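Local coordinates for integrase (Enterobacteria phage lambda, PDB 1AE9), which carries out the site-specific DNA recombination that inserts the phage genome into the host chromosome and, together with excisionase, cuts it out again, at residues Glu102-Ser105 and Ser106-Ser110. Numbering follows the deposited sequence.
Sequences EPLS and SGTVS
Ser-105 and Thr-108 face each other at the start of helix 106-120, Ser-105 OG lying 3.1 Å from Thr-108 OG1 and 3.3 Å from Thr-108 N. Ser-105 is the N-cap residue. Its hydroxyl sits between its own backbone N and carbonyl carbon (chi1 68°), a rotation that brings OG up to the Thr-108 backbone N and hydroxyl. A water sits beside both hydroxyls: it accepts a hydrogen bond from Ser-105 N at 2.9 Å and is hydrogen-bonded to Thr-108 OG1 at 2.8 Å, bridging the last loop amide to the threonine hydroxyl. Thr-108 can reach this water because OG1 stands beside its own backbone N (chi1 -61°), while CG2 comes within 4.3 Å of Leu-104 CD2. The first helical bond runs from Val-109 N to Ser-105 O, 3.2 Å long and nearly straight at 167°. Beside it, Val-109 CG2 packs against Leu-104 CB at 4.2 Å, and Trp-22 of helix 21-33 touches Leu-104, Thr-108 and Val-109 alike. Ser-106 O takes two donors, Ser-110 N and Ser-110 OG. In this catalytic domain of a tyrosine recombinase, the Ser-106 side chain lies about 8 Å from that of Arg-36, a predicted active-site residue. With serine at the N-cap position, the contact of Leu-104 (N') with Val-109 (N4) across the helix start is a hydrophobic staple.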
loop_
_atom_site.group_PDB
_atom_site.type_symbol
_atom_site.label_atom_id
_atom_site.label_comp_id
_atom_site.label_asym_id
_atom_site.label_seq_id
_atom_site.Cartn_x
_atom_site.Cartn_y
_atom_site.Cartn_z
ATOM N N GLU A 102 -0.548 -16.947 3.279
ATOM C CA GLU A 102 -1.380 -15.791 2.966
ATOM C C GLU A 102 -0.964 -15.163 1.639
ATOM O O GLU A 102 0.194 -15.270 1.226
ATOM C CB GLU A 102 -1.223 -14.722 4.048
ATOM C CG GLU A 102 -1.108 -15.250 5.456
ATOM C CD GLU A 102 -0.465 -14.243 6.391
ATOM O OE1 GLU A 102 0.772 -14.029 6.302
ATOM O OE2 GLU A 102 -1.202 -13.658 7.210
ATOM N N PRO A 103 -1.903 -14.484 0.960
ATOM C CA PRO A 103 -1.599 -13.832 -0.316
ATOM C C PRO A 103 -0.618 -12.688 -0.039
ATOM O O PRO A 103 -0.572 -12.162 1.079
ATOM C CB PRO A 103 -2.955 -13.259 -0.733
ATOM C CG PRO A 103 -3.943 -14.138 -0.034
ATOM C CD PRO A 103 -3.324 -14.325 1.306
ATOM N N LEU A 104 0.172 -12.313 -1.041
ATOM C CA LEU A 104 1.128 -11.214 -0.898
ATOM C C LEU A 104 0.651 -10.023 -1.729
ATOM O O LEU A 104 -0.152 -10.181 -2.646
ATOM C CB LEU A 104 2.517 -11.657 -1.375
ATOM C CG LEU A 104 3.199 -12.747 -0.551
ATOM C CD1 LEU A 104 4.284 -13.376 -1.351
ATOM C CD2 LEU A 104 3.750 -12.166 0.723
ATOM N N SER A 105 1.076 -8.824 -1.360
ATOM C CA SER A 105 0.707 -7.631 -2.118
ATOM C C SER A 105 1.926 -7.217 -2.941
ATOM O O SER A 105 3.062 -7.577 -2.601
ATOM C CB SER A 105 0.328 -6.485 -1.181
ATOM O OG SER A 105 1.459 -6.031 -0.454
ATOM N N SER A 106 1.698 -6.435 -3.993
ATOM C CA SER A 106 2.781 -5.951 -4.847
ATOM C C SER A 106 3.827 -5.172 -4.047
ATOM O O SER A 106 5.033 -5.298 -4.285
ATOM C CB SER A 106 2.211 -5.039 -5.931
ATOM O OG SER A 106 1.209 -5.706 -6.668
ATOM N N GLY A 107 3.355 -4.363 -3.103
ATOM C CA GLY A 107 4.252 -3.569 -2.283
ATOM C C GLY A 107 5.223 -4.406 -1.479
ATOM O O GLY A 107 6.406 -4.084 -1.389
ATOM N N THR A 108 4.721 -5.481 -0.890
ATOM C CA THR A 108 5.552 -6.365 -0.093
ATOM C C THR A 108 6.613 -7.055 -0.956
ATOM O O THR A 108 7.784 -7.117 -0.583
ATOM C CB THR A 108 4.678 -7.401 0.631
ATOM O OG1 THR A 108 3.773 -6.713 1.504
ATOM C CG2 THR A 108 5.521 -8.362 1.439
ATOM N N VAL A 109 6.205 -7.551 -2.116
ATOM C CA VAL A 109 7.133 -8.228 -3.015
ATOM C C VAL A 109 8.233 -7.271 -3.455
ATOM O O VAL A 109 9.411 -7.604 -3.381
ATOM C CB VAL A 109 6.400 -8.801 -4.247
ATOM C CG1 VAL A 109 7.392 -9.406 -5.226
ATOM C CG2 VAL A 109 5.396 -9.855 -3.808
ATOM N N SER A 110 7.845 -6.073 -3.886
ATOM C CA SER A 110 8.801 -5.058 -4.325
ATOM C C SER A 110 9.776 -4.672 -3.217
ATOM O O SER A 110 10.981 -4.536 -3.456
ATOM C CB SER A 110 8.062 -3.805 -4.795
ATOM O OG SER A 110 7.226 -4.095 -5.901
HETATM O O HOH W 1 1.710 -8.654 1.494
#